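Local atomic coordinates of DUF917 domain-containing protein (PDB entry 2O3I), a protein that is of unknown function but belongs to the DUF917 family and combines an N-terminal and a C-terminal S-Me-THD-like domain. Residues F19-G23 with D318-Y322; V63-Y67 with V105-S109; G135-P139 with N299-L303; V138-M143 with S372-E376; G282-L286 with T294-Q298. The protein carries 2 engineered substitutions. One frame throughout, in Å; residues are numbered along the deposited sequence.

How the contacts relate
Contact 3 touches all four others. It joins loop 135-139 to strand 301-306 and has its centre about 7 Å from that of contact 1, where S22 O is probably hydrogen-bonded to S301 N at 2.7 Å. Contact 4 shares V138 and P139 with contact 3 and carries the same loop on to helix 367-379. From the mixed sheet, contact 2 reaches this loop through a probable hydrogen bond of E108 OE1 to V138 N, 2.8 Å. Contact 5 is a hairpin of the antiparallel sheet, beside strand 301-306. Contacts 1 and 3 join the N- and C-terminal family regions, whereas contacts 2 and 5, centres about 26 Å apart, each stay within one.

Contact 1. Residues F19-G23 with D318-Y322; sequences FFGSG and DAISY
S22 OG has two backbone partners: it accepts the N-H of I320 at 2.9 Å in a nearly straight bond (167°) and has a weak hydrogen bond to S301 O. The contact sets the turn that ends helix 10-19 against strand 319-324 of the antiparallel sheet. F19 to S22 form a type I beta turn, and S22 leaves the helix with positive phi. Its hydroxyl lies anti to the backbone N (chi1 -173°), the rotation that carries OG to the strand, while S22 CB rests on A319 CB at 3.7 Å. S22 CA adds a CA-H...O contact to I320 O. Further along, S321 points to the turn from the same strand, which pairs by backbone bonds with strand 352-358. S321 OG donates to F19 O at 2.7 Å, lying in the plane of that carbonyl, and the same hydroxyl sits over one face of the F19 ring. L358 and L232 also pack on the F19 side chain. F19 CG is anti to its own N, which lets the ring reach alongside the strand: CE1 touches S321 CB at 3.6 Å, and the ring turns its edge to Y322 O, 3.6 Å from CE1.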
loop_
_atom_site.group_PDB
_atom_site.type_symbol
_atom_site.label_atom_id
_atom_site.label_comp_id
_atom_site.label_asym_id
_atom_site.label_seq_id
_atom_site.Cartn_x
_atom_site.Cartn_y
_atom_site.Cartn_z
ATOM N N PHE A 19 -24.491 -17.560 11.113
ATOM C CA PHE A 19 -25.855 -17.094 10.925
ATOM C C PHE A 19 -25.956 -15.590 11.212
ATOM O O PHE A 19 -26.694 -14.877 10.538
ATOM C CB PHE A 19 -26.827 -17.867 11.827
ATOM C CG PHE A 19 -28.271 -17.501 11.608
ATOM C CD1 PHE A 19 -28.945 -17.933 10.470
ATOM C CD2 PHE A 19 -28.937 -16.671 12.510
ATOM C CE1 PHE A 19 -30.262 -17.539 10.229
ATOM C CE2 PHE A 19 -30.250 -16.272 12.276
ATOM C CZ PHE A 19 -30.913 -16.704 11.134
ATOM N N PHE A 20 -25.217 -15.102 12.206
ATOM C CA PHE A 20 -25.253 -13.675 12.529
ATOM C C PHE A 20 -24.321 -12.878 11.608
ATOM O O PHE A 20 -24.191 -11.659 11.750
ATOM C CB PHE A 20 -24.855 -13.427 14.001
ATOM C CG PHE A 20 -25.902 -13.867 15.001
ATOM C CD1 PHE A 20 -27.179 -13.315 14.980
ATOM C CD2 PHE A 20 -25.613 -14.845 15.955
ATOM C CE1 PHE A 20 -28.160 -13.731 15.887
ATOM C CE2 PHE A 20 -26.585 -15.268 16.865
ATOM C CZ PHE A 20 -27.865 -14.707 16.829
ATOM N N GLY A 21 -23.688 -13.563 10.661
ATOM C CA GLY A 21 -22.778 -12.891 9.750
ATOM C C GLY A 21 -23.426 -12.261 8.525
ATOM O O GLY A 21 -22.740 -11.644 7.706
ATOM N N SER A 22 -24.743 -12.405 8.403
ATOM C CA SER A 22 -25.494 -11.857 7.272
ATOM C C SER A 22 -24.875 -12.269 5.927
ATOM O O SER A 22 -24.711 -11.443 5.027
ATOM C CB SER A 22 -25.560 -10.327 7.373
ATOM O OG SER A 22 -26.410 -9.778 6.374
ATOM N N GLY A 23 -24.519 -13.546 5.812
ATOM C CA GLY A 23 -23.943 -14.057 4.580
ATOM C C GLY A 23 -22.434 -13.949 4.447
ATOM O O GLY A 23 -21.828 -14.682 3.663
ATOM N N ASP A 318 -29.871 -4.176 8.181
ATOM C CA ASP A 318 -30.543 -5.409 8.572
ATOM C C ASP A 318 -29.796 -6.602 7.989
ATOM O O ASP A 318 -29.394 -6.589 6.823
ATOM C CB ASP A 318 -31.998 -5.443 8.086
ATOM C CG ASP A 318 -32.888 -4.453 8.811
ATOM O OD1 ASP A 318 -32.532 -4.020 9.930
ATOM O OD2 ASP A 318 -33.962 -4.122 8.267
ATOM N N ALA A 319 -29.608 -7.630 8.807
ATOM C CA ALA A 319 -28.920 -8.827 8.355
ATOM C C ALA A 319 -29.862 -9.675 7.506
ATOM O O ALA A 319 -31.075 -9.678 7.711
ATOM C CB ALA A 319 -28.428 -9.634 9.548
ATOM N N ILE A 320 -29.280 -10.393 6.554
ATOM C CA ILE A 320 -30.020 -11.267 5.660
ATOM C C ILE A 320 -29.299 -12.589 5.775
ATOM O O ILE A 320 -28.101 -12.671 5.492
ATOM C CB ILE A 320 -29.964 -10.730 4.214
ATOM C CG1 ILE A 320 -30.766 -9.429 4.136
ATOM C CG2 ILE A 320 -30.505 -11.763 3.238
ATOM C CD1 ILE A 320 -30.492 -8.594 2.893
ATOM N N SER A 321 -30.014 -13.618 6.218
ATOM C CA SER A 321 -29.397 -14.927 6.405
ATOM C C SER A 321 -30.246 -16.084 5.916
ATOM O O SER A 321 -31.473 -16.049 5.988
ATOM C CB SER A 321 -29.067 -15.151 7.886
ATOM O OG SER A 321 -28.123 -14.208 8.338
ATOM N N TYR A 322 -29.570 -17.122 5.443
ATOM C CA TYR A 322 -30.245 -18.301 4.933
ATOM C C TYR A 322 -30.472 -19.311 6.047
ATOM O O TYR A 322 -29.780 -19.305 7.074
ATOM C CB TYR A 322 -29.397 -18.985 3.855
ATOM C CG TYR A 322 -28.841 -18.071 2.791
ATOM C CD1 TYR A 322 -29.684 -17.391 1.913
ATOM C CD2 TYR A 322 -27.463 -17.883 2.666
ATOM C CE1 TYR A 322 -29.168 -16.543 0.939
ATOM C CE2 TYR A 322 -26.936 -17.040 1.697
ATOM C CZ TYR A 322 -27.792 -16.371 0.839
ATOM O OH TYR A 322 -27.278 -15.511 -0.097
#

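Contact 2. Residues V63-Y67 with V105-S109; sequences VMVAY and VAPES
V65 N donates to V105 O at 3.1 Å, 158° at the hydrogen, from a position tilted 28° out of the carbonyl plane. A second bond, V105 N to V63 O, is weak because it is strongly bent (127°). V105 thus uses both its N-H and its carbonyl on the residues before and after M64, its parallel bridge partner, and M64 CA adds a CA-H...O contact to V105 O at 3.3 Å. Beyond V105 the chain turns away from strand 61-69, and P107 takes over the packing. Its ring lies against two side chains of the strand: P107 CB meets CG of selenomethionine M64 at 3.7 Å, and P107 CD meets A66 CB, also at 3.7 Å. M64 starts with CG anti to the backbone N; bends at chi2 and chi3 then bring SE close to P107 CB as well, the chain crossing the proline at about a right angle. P107 CD also lies 3.5 Å from V65 O. All the touching residues are buried; helix 81-96 covers the strand at V63 and V65, and strand 203-211 flanks it at M64. Strands 61-69 and 101-105, neighbouring and parallel with helix 81-96 between them in the chain, make a beta-alpha-beta crossover in the mixed sheet.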
loop_
_atom_site.group_PDB
_atom_site.type_symbol
_atom_site.label_atom_id
_atom_site.label_comp_id
_atom_site.label_asym_id
_atom_site.label_seq_id
_atom_site.Cartn_x
_atom_site.Cartn_y
_atom_site.Cartn_z
ATOM N N VAL A 63 -7.178 -4.410 21.181
ATOM C CA VAL A 63 -6.918 -4.206 19.759
ATOM C C VAL A 63 -7.807 -5.146 18.957
ATOM O O VAL A 63 -8.098 -6.265 19.389
ATOM C CB VAL A 63 -5.457 -4.528 19.368
ATOM C CG1 VAL A 63 -5.163 -3.966 17.985
ATOM C CG2 VAL A 63 -4.497 -3.958 20.393
HETATM N N MSE A 64 -8.238 -4.686 17.790
HETATM C CA MSE A 64 -9.065 -5.489 16.905
HETATM C C MSE A 64 -8.100 -6.396 16.153
HETATM O O MSE A 64 -7.033 -5.941 15.727
HETATM C CB MSE A 64 -9.814 -4.588 15.921
HETATM C CG MSE A 64 -10.677 -5.321 14.898
HETATM SE SE MSE A 64 -9.691 -6.033 13.373
HETATM C CE MSE A 64 -10.151 -4.641 12.080
ATOM N N VAL A 65 -8.443 -7.675 16.012
ATOM C CA VAL A 65 -7.570 -8.586 15.279
ATOM C C VAL A 65 -8.391 -9.456 14.344
ATOM O O VAL A 65 -9.525 -9.805 14.656
ATOM C CB VAL A 65 -6.726 -9.493 16.230
ATOM C CG1 VAL A 65 -7.618 -10.488 16.983
ATOM C CG2 VAL A 65 -5.681 -10.229 15.425
ATOM N N ALA A 66 -7.826 -9.795 13.189
ATOM C CA ALA A 66 -8.541 -10.621 12.223
ATOM C C ALA A 66 -7.688 -11.076 11.045
ATOM O O ALA A 66 -6.484 -10.811 10.972
ATOM C CB ALA A 66 -9.758 -9.860 11.694
ATOM N N TYR A 67 -8.338 -11.788 10.137
ATOM C CA TYR A 67 -7.709 -12.251 8.914
ATOM C C TYR A 67 -8.352 -11.372 7.845
ATOM O O TYR A 67 -9.515 -10.995 7.957
ATOM C CB TYR A 67 -8.036 -13.727 8.661
ATOM C CG TYR A 67 -6.886 -14.673 8.919
ATOM C CD1 TYR A 67 -7.061 -15.808 9.711
ATOM C CD2 TYR A 67 -5.633 -14.454 8.351
ATOM C CE1 TYR A 67 -6.023 -16.702 9.933
ATOM C CE2 TYR A 67 -4.578 -15.349 8.565
ATOM C CZ TYR A 67 -4.784 -16.472 9.358
ATOM O OH TYR A 67 -3.759 -17.367 9.573
ATOM N N VAL A 105 -10.282 -8.289 20.092
ATOM C CA VAL A 105 -11.705 -8.257 19.806
ATOM C C VAL A 105 -11.946 -8.466 18.308
ATOM O O VAL A 105 -11.219 -7.926 17.469
ATOM C CB VAL A 105 -12.338 -6.908 20.302
ATOM C CG1 VAL A 105 -11.691 -5.730 19.589
ATOM C CG2 VAL A 105 -13.854 -6.916 20.094
ATOM N N ALA A 106 -12.952 -9.276 17.981
ATOM C CA ALA A 106 -13.278 -9.548 16.586
ATOM C C ALA A 106 -13.790 -8.263 15.958
ATOM O O ALA A 106 -14.411 -7.445 16.624
ATOM C CB ALA A 106 -14.348 -10.633 16.486
ATOM N N PRO A 107 -13.534 -8.067 14.663
ATOM C CA PRO A 107 -14.022 -6.838 14.044
ATOM C C PRO A 107 -15.536 -6.850 13.840
ATOM O O PRO A 107 -16.198 -5.818 13.952
ATOM C CB PRO A 107 -13.264 -6.800 12.720
ATOM C CG PRO A 107 -13.114 -8.259 12.379
ATOM C CD PRO A 107 -12.737 -8.869 13.715
ATOM N N GLU A 108 -16.070 -8.038 13.568
ATOM C CA GLU A 108 -17.491 -8.230 13.280
ATOM C C GLU A 108 -17.948 -9.637 13.672
ATOM O O GLU A 108 -17.158 -10.443 14.158
ATOM C CB GLU A 108 -17.712 -8.043 11.776
ATOM C CG GLU A 108 -16.643 -8.761 10.947
ATOM C CD GLU A 108 -16.888 -8.719 9.451
ATOM O OE1 GLU A 108 -17.291 -7.657 8.937
ATOM O OE2 GLU A 108 -16.660 -9.749 8.783
ATOM N N SER A 109 -19.233 -9.917 13.460
ATOM C CA SER A 109 -19.795 -11.234 13.757
ATOM C C SER A 109 -19.697 -12.116 12.524
ATOM O O SER A 109 -20.186 -11.754 11.457
ATOM C CB SER A 109 -21.266 -11.128 14.166
ATOM O OG SER A 109 -21.399 -10.701 15.506
#

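Contact 3. Residues G135-P139 with N299-L303; sequences GRAVP and NESLL
The backbones come nearest at P139 and E300, whose CA atoms are 6.2 Å apart, and side chains do the joining. R136 folds back on its own loop: NE and NH2 both donate to A137 O, at 3.0 and 3.2 Å, NE from above the carbonyl plane and NH2 nearly along the C=O axis. This side-on grip fixes the guanidinium and turns its edge to S301 O, which NH2 reaches in a weak bond of 3.5 Å. A water links R136 NH1 (2.8 Å) to the same S301 O (2.6 Å); NH1 is also hydrogen-bonded to P317 O. Just beyond, L302 and L303 both face L296 in a classic beta bulge, and L302 CD2 packs on P139 CD at 4.2 Å. E300 CG, anti to its carbonyl carbon (chi1 -71°), rests against A137 CB; the bend at chi2 (65°) then brings the carboxylate over the V138-P139 peptide. There OE1 lies 3.2 Å from P139 N, which has no hydrogen to give, while OE2 accepts from G25 N.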
loop_
_atom_site.group_PDB
_atom_site.type_symbol
_atom_site.label_atom_id
_atom_site.label_comp_id
_atom_site.label_asym_id
_atom_site.label_seq_id
_atom_site.Cartn_x
_atom_site.Cartn_y
_atom_site.Cartn_z
ATOM N N GLY A 135 -22.294 -6.563 15.078
ATOM C CA GLY A 135 -23.278 -7.567 15.440
ATOM C C GLY A 135 -23.585 -8.363 14.182
ATOM O O GLY A 135 -24.406 -9.280 14.187
ATOM N N ARG A 136 -22.922 -7.978 13.093
ATOM C CA ARG A 136 -23.060 -8.636 11.795
ATOM C C ARG A 136 -21.730 -8.502 11.058
ATOM O O ARG A 136 -20.762 -7.960 11.611
ATOM C CB ARG A 136 -24.172 -7.982 10.960
ATOM C CG ARG A 136 -24.038 -6.476 10.808
ATOM C CD ARG A 136 -24.897 -5.952 9.669
ATOM N NE ARG A 136 -24.445 -6.492 8.390
ATOM C CZ ARG A 136 -25.143 -6.451 7.260
ATOM N NH1 ARG A 136 -26.341 -5.886 7.235
ATOM N NH2 ARG A 136 -24.649 -7.002 6.158
ATOM N N ALA A 137 -21.673 -9.004 9.833
ATOM C CA ALA A 137 -20.463 -8.896 9.028
ATOM C C ALA A 137 -20.731 -7.776 8.032
ATOM O O ALA A 137 -21.840 -7.664 7.506
ATOM C CB ALA A 137 -20.176 -10.196 8.302
ATOM N N VAL A 138 -19.731 -6.936 7.790
ATOM C CA VAL A 138 -19.902 -5.821 6.866
ATOM C C VAL A 138 -18.841 -5.842 5.775
ATOM O O VAL A 138 -17.729 -6.318 5.988
ATOM C CB VAL A 138 -19.841 -4.455 7.612
ATOM C CG1 VAL A 138 -20.855 -4.434 8.754
ATOM C CG2 VAL A 138 -18.436 -4.198 8.129
ATOM N N PRO A 139 -19.173 -5.313 4.585
ATOM C CA PRO A 139 -18.226 -5.290 3.472
ATOM C C PRO A 139 -17.032 -4.363 3.647
ATOM O O PRO A 139 -15.993 -4.588 3.028
ATOM C CB PRO A 139 -19.099 -4.886 2.289
ATOM C CG PRO A 139 -20.061 -3.949 2.913
ATOM C CD PRO A 139 -20.448 -4.690 4.186
ATOM N N ASN A 299 -19.736 -9.899 -0.255
ATOM C CA ASN A 299 -19.273 -11.067 0.486
ATOM C C ASN A 299 -20.500 -11.272 1.355
ATOM O O ASN A 299 -21.123 -12.337 1.369
ATOM C CB ASN A 299 -18.065 -10.753 1.372
ATOM C CG ASN A 299 -16.749 -10.845 0.622
ATOM O OD1 ASN A 299 -16.504 -11.808 -0.107
ATOM N ND2 ASN A 299 -15.886 -9.851 0.811
ATOM N N GLU A 300 -20.858 -10.198 2.050
ATOM C CA GLU A 300 -22.019 -10.173 2.914
ATOM C C GLU A 300 -23.247 -9.948 2.049
ATOM O O GLU A 300 -23.166 -9.326 0.995
ATOM C CB GLU A 300 -21.915 -9.017 3.916
ATOM C CG GLU A 300 -20.870 -9.169 5.018
ATOM C CD GLU A 300 -19.437 -9.203 4.513
ATOM O OE1 GLU A 300 -19.062 -8.345 3.683
ATOM O OE2 GLU A 300 -18.676 -10.087 4.967
ATOM N N SER A 301 -24.385 -10.462 2.492
ATOM C CA SER A 301 -25.620 -10.248 1.764
ATOM C C SER A 301 -26.069 -8.842 2.154
ATOM O O SER A 301 -26.065 -8.492 3.332
ATOM C CB SER A 301 -26.658 -11.290 2.171
ATOM O OG SER A 301 -26.230 -12.579 1.768
ATOM N N LEU A 302 -26.449 -8.040 1.167
ATOM C CA LEU A 302 -26.847 -6.662 1.418
ATOM C C LEU A 302 -28.284 -6.317 1.022
ATOM O O LEU A 302 -28.888 -5.407 1.590
ATOM C CB LEU A 302 -25.869 -5.731 0.698
ATOM C CG LEU A 302 -24.410 -5.905 1.136
ATOM C CD1 LEU A 302 -23.483 -5.236 0.135
ATOM C CD2 LEU A 302 -24.220 -5.320 2.534
ATOM N N LEU A 303 -28.822 -7.032 0.043
ATOM C CA LEU A 303 -30.185 -6.800 -0.402
ATOM C C LEU A 303 -30.886 -8.096 -0.788
ATOM O O LEU A 303 -30.245 -9.075 -1.175
ATOM C CB LEU A 303 -30.213 -5.867 -1.611
ATOM C CG LEU A 303 -29.569 -4.486 -1.530
ATOM C CD1 LEU A 303 -28.081 -4.587 -1.834
ATOM C CD2 LEU A 303 -30.247 -3.575 -2.544
HETATM O O HOH W 1 -27.468 -6.884 4.863
#

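Contact 4. Residues V138-M143 with S372-E376; sequences VPSLPM and SFADE
S372 points from helix 367-379 at the short 3-10 turn 141-143, where its OG lies against the P142 ring, 3.2 Å from CB. Its hydroxyl is anti to the backbone N (chi1 -172°), which holds it out from the helix. Within the turn, M143 N is hydrogen-bonded to S140 O. F373 follows and makes a Met-aromatic contact with selenomethionine M143: the M143 side chain lies obliquely over one ring face, with CG above the centre, 3.6 Å from the centroid and 13° off the normal, and SE farther along at 4.0 Å. CG adds a CH-pi interaction to the contact of the selenium. V138 CG1 approaches the same ring at CZ, 3.9 Å away, its side chain crossing at about a right angle; A316 and P317 pack on F373 as well. The buried F373 side chain meets both the loop that follows strand 127-129 and residues of the C-terminal part. One helical turn after S372, E376 has CG anti to its N and then bends at chi2 (76°), which turns its chain alongside P139. The two side chains run past one another with their ends pointing opposite ways, leaving E376 OE1 3.5 Å from both P139 CB and P139 CG.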
loop_
_atom_site.group_PDB
_atom_site.type_symbol
_atom_site.label_atom_id
_atom_site.label_comp_id
_atom_site.label_asym_id
_atom_site.label_seq_id
_atom_site.Cartn_x
_atom_site.Cartn_y
_atom_site.Cartn_z
ATOM N N VAL A 138 -19.731 -6.936 7.790
ATOM C CA VAL A 138 -19.902 -5.821 6.866
ATOM C C VAL A 138 -18.841 -5.842 5.775
ATOM O O VAL A 138 -17.729 -6.318 5.988
ATOM C CB VAL A 138 -19.841 -4.455 7.612
ATOM C CG1 VAL A 138 -20.855 -4.434 8.754
ATOM C CG2 VAL A 138 -18.436 -4.198 8.129
ATOM N N PRO A 139 -19.173 -5.313 4.585
ATOM C CA PRO A 139 -18.226 -5.290 3.472
ATOM C C PRO A 139 -17.032 -4.363 3.647
ATOM O O PRO A 139 -15.993 -4.588 3.028
ATOM C CB PRO A 139 -19.099 -4.886 2.289
ATOM C CG PRO A 139 -20.061 -3.949 2.913
ATOM C CD PRO A 139 -20.448 -4.690 4.186
ATOM N N SER A 140 -17.166 -3.316 4.460
ATOM C CA SER A 140 -16.041 -2.407 4.654
ATOM C C SER A 140 -15.987 -1.746 6.033
ATOM O O SER A 140 -17.002 -1.590 6.702
ATOM C CB SER A 140 -16.013 -1.347 3.548
ATOM O OG SER A 140 -16.851 -0.262 3.862
ATOM N N LEU A 141 -14.780 -1.349 6.430
ATOM C CA LEU A 141 -14.496 -0.760 7.738
ATOM C C LEU A 141 -15.350 0.376 8.303
ATOM O O LEU A 141 -15.584 0.419 9.508
ATOM C CB LEU A 141 -13.023 -0.347 7.791
ATOM C CG LEU A 141 -11.989 -1.454 7.537
ATOM C CD1 LEU A 141 -10.598 -0.834 7.532
ATOM C CD2 LEU A 141 -12.090 -2.545 8.597
ATOM N N PRO A 142 -15.809 1.322 7.467
ATOM C CA PRO A 142 -16.627 2.405 8.038
ATOM C C PRO A 142 -17.993 1.977 8.590
ATOM O O PRO A 142 -18.700 2.772 9.216
ATOM C CB PRO A 142 -16.756 3.399 6.876
ATOM C CG PRO A 142 -16.604 2.530 5.650
ATOM C CD PRO A 142 -15.488 1.591 6.053
HETATM N N MSE A 143 -18.368 0.727 8.354
HETATM C CA MSE A 143 -19.648 0.233 8.839
HETATM C C MSE A 143 -19.523 -0.373 10.233
HETATM O O MSE A 143 -20.516 -0.785 10.824
HETATM C CB MSE A 143 -20.243 -0.776 7.842
HETATM C CG MSE A 143 -20.973 -0.090 6.680
HETATM SE SE MSE A 143 -21.172 -1.118 5.033
HETATM C CE MSE A 143 -19.695 -0.360 4.055
ATOM N N SER A 372 -22.952 5.374 6.059
ATOM C CA SER A 372 -21.934 4.503 5.497
ATOM C C SER A 372 -22.613 3.344 4.745
ATOM O O SER A 372 -22.196 2.982 3.640
ATOM C CB SER A 372 -21.039 3.983 6.630
ATOM O OG SER A 372 -19.917 3.272 6.136
ATOM N N PHE A 373 -23.665 2.777 5.341
ATOM C CA PHE A 373 -24.405 1.680 4.714
ATOM C C PHE A 373 -25.125 2.160 3.453
ATOM O O PHE A 373 -25.150 1.462 2.448
ATOM C CB PHE A 373 -25.437 1.083 5.683
ATOM C CG PHE A 373 -24.895 -0.024 6.554
ATOM C CD1 PHE A 373 -24.406 0.242 7.831
ATOM C CD2 PHE A 373 -24.891 -1.341 6.099
ATOM C CE1 PHE A 373 -23.923 -0.791 8.639
ATOM C CE2 PHE A 373 -24.406 -2.386 6.900
ATOM C CZ PHE A 373 -23.924 -2.110 8.168
ATOM N N ALA A 374 -25.721 3.348 3.516
ATOM C CA ALA A 374 -26.436 3.900 2.368
ATOM C C ALA A 374 -25.484 4.049 1.185
ATOM O O ALA A 374 -25.846 3.761 0.048
ATOM C CB ALA A 374 -27.056 5.258 2.726
ATOM N N ASP A 375 -24.267 4.499 1.461
ATOM C CA ASP A 375 -23.265 4.668 0.418
ATOM C C ASP A 375 -22.940 3.328 -0.242
ATOM O O ASP A 375 -22.912 3.220 -1.465
ATOM C CB ASP A 375 -21.983 5.266 1.005
ATOM C CG ASP A 375 -22.154 6.708 1.443
ATOM O OD1 ASP A 375 -21.234 7.249 2.091
ATOM O OD2 ASP A 375 -23.204 7.308 1.137
ATOM N N GLU A 376 -22.688 2.310 0.574
ATOM C CA GLU A 376 -22.347 0.994 0.049
ATOM C C GLU A 376 -23.480 0.466 -0.822
ATOM O O GLU A 376 -23.254 -0.017 -1.933
ATOM C CB GLU A 376 -22.068 0.021 1.197
ATOM C CG GLU A 376 -21.682 -1.387 0.751
ATOM C CD GLU A 376 -20.253 -1.483 0.240
ATOM O OE1 GLU A 376 -19.876 -2.562 -0.270
ATOM O OE2 GLU A 376 -19.504 -0.487 0.352
#

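Contact 5. Residues G282-L286 with T294-Q298; sequences GKVVL and TVLYQ
The Y297 ring lies with one face over G282 CA, which sits 4.2 Å from the centroid and toward the rim, a CH-pi contact at the open end of a beta hairpin. Strands 283-287 and 292-297 form the hairpin; segments 283-286 and 294-297 run antiparallel at 169°. Y297 CG stands between the backbone N and the carbonyl carbon (chi1 69°), a rotation that swings the ring across to the facing strand, where CE1 also meets V284 CG1 at 3.9 Å. The backbone joins in: Y297 N donates to G282 O at 3.0 Å. V284 and V295 are a hydrogen-bonded pair, with bonds of 3.2 Å from V284 N to V295 O and 3.0 Å from V295 N to V284 O. Their side chains lie side by side on the sheet face that Y322 of strand 319-324 covers. The other face carries K283, V285, T294 and L296; here K283 CB touches two methyls, T294 CG2 and L296 CD2, each at 3.8 Å.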
loop_
_atom_site.group_PDB
_atom_site.type_symbol
_atom_site.label_atom_id
_atom_site.label_comp_id
_atom_site.label_asym_id
_atom_site.label_seq_id
_atom_site.Cartn_x
_atom_site.Cartn_y
_atom_site.Cartn_z
ATOM N N GLY A 282 -22.586 -11.050 -8.115
ATOM C CA GLY A 282 -22.651 -11.797 -6.868
ATOM C C GLY A 282 -24.068 -11.924 -6.340
ATOM O O GLY A 282 -24.557 -11.036 -5.634
ATOM N N LYS A 283 -24.733 -13.028 -6.672
ATOM C CA LYS A 283 -26.105 -13.235 -6.219
ATOM C C LYS A 283 -26.507 -14.695 -6.117
ATOM O O LYS A 283 -25.923 -15.556 -6.772
ATOM C CB LYS A 283 -27.078 -12.531 -7.165
ATOM C CG LYS A 283 -26.969 -12.984 -8.618
ATOM C CD LYS A 283 -27.750 -12.053 -9.535
ATOM C CE LYS A 283 -27.485 -12.340 -11.009
ATOM N NZ LYS A 283 -28.170 -11.332 -11.886
ATOM N N VAL A 284 -27.499 -14.960 -5.273
ATOM C CA VAL A 284 -28.037 -16.302 -5.101
ATOM C C VAL A 284 -29.532 -16.147 -5.346
ATOM O O VAL A 284 -30.145 -15.175 -4.898
ATOM C CB VAL A 284 -27.786 -16.876 -3.675
ATOM C CG1 VAL A 284 -26.293 -16.893 -3.371
ATOM C CG2 VAL A 284 -28.534 -16.073 -2.642
ATOM N N VAL A 285 -30.109 -17.093 -6.080
ATOM C CA VAL A 285 -31.523 -17.040 -6.408
ATOM C C VAL A 285 -32.289 -18.205 -5.801
ATOM O O VAL A 285 -31.786 -19.321 -5.720
ATOM C CB VAL A 285 -31.719 -17.046 -7.944
ATOM C CG1 VAL A 285 -33.187 -16.807 -8.295
ATOM C CG2 VAL A 285 -30.823 -15.986 -8.580
ATOM N N LEU A 286 -33.510 -17.924 -5.363
ATOM C CA LEU A 286 -34.380 -18.930 -4.774
ATOM C C LEU A 286 -35.733 -18.828 -5.461
ATOM O O LEU A 286 -36.256 -17.729 -5.651
ATOM C CB LEU A 286 -34.562 -18.686 -3.273
ATOM C CG LEU A 286 -33.350 -18.781 -2.344
ATOM C CD1 LEU A 286 -32.444 -17.573 -2.532
ATOM C CD2 LEU A 286 -33.834 -18.859 -0.906
ATOM N N THR A 294 -33.957 -12.795 -5.025
ATOM C CA THR A 294 -32.542 -12.659 -5.310
ATOM C C THR A 294 -31.856 -11.916 -4.174
ATOM O O THR A 294 -32.264 -10.818 -3.796
ATOM C CB THR A 294 -32.318 -11.896 -6.624
ATOM O OG1 THR A 294 -33.137 -12.475 -7.651
ATOM C CG2 THR A 294 -30.857 -11.971 -7.041
ATOM N N VAL A 295 -30.827 -12.535 -3.615
ATOM C CA VAL A 295 -30.074 -11.919 -2.537
ATOM C C VAL A 295 -28.744 -11.454 -3.133
ATOM O O VAL A 295 -27.961 -12.264 -3.627
ATOM C CB VAL A 295 -29.830 -12.927 -1.389
ATOM C CG1 VAL A 295 -28.995 -12.283 -0.286
ATOM C CG2 VAL A 295 -31.160 -13.399 -0.832
ATOM N N LEU A 296 -28.506 -10.146 -3.108
ATOM C CA LEU A 296 -27.276 -9.593 -3.662
ATOM C C LEU A 296 -26.206 -9.488 -2.587
ATOM O O LEU A 296 -26.482 -9.063 -1.460
ATOM C CB LEU A 296 -27.544 -8.212 -4.260
ATOM C CG LEU A 296 -28.687 -8.098 -5.273
ATOM C CD1 LEU A 296 -28.774 -6.654 -5.755
ATOM C CD2 LEU A 296 -28.463 -9.047 -6.446
ATOM N N TYR A 297 -24.979 -9.863 -2.935
ATOM C CA TYR A 297 -23.894 -9.813 -1.966
ATOM C C TYR A 297 -22.537 -9.459 -2.558
ATOM O O TYR A 297 -22.270 -9.721 -3.727
ATOM C CB TYR A 297 -23.766 -11.165 -1.259
ATOM C CG TYR A 297 -23.270 -12.289 -2.152
ATOM C CD1 TYR A 297 -24.154 -13.024 -2.949
ATOM C CD2 TYR A 297 -21.914 -12.613 -2.205
ATOM C CE1 TYR A 297 -23.695 -14.058 -3.778
ATOM C CE2 TYR A 297 -21.444 -13.639 -3.028
ATOM C CZ TYR A 297 -22.338 -14.356 -3.812
ATOM O OH TYR A 297 -21.873 -15.355 -4.633
ATOM N N GLN A 298 -21.692 -8.843 -1.738
ATOM C CA GLN A 298 -20.327 -8.521 -2.135
ATOM C C GLN A 298 -19.668 -9.782 -1.575
ATOM O O GLN A 298 -19.134 -10.616 -2.309
ATOM C CB GLN A 298 -19.843 -7.283 -1.406
#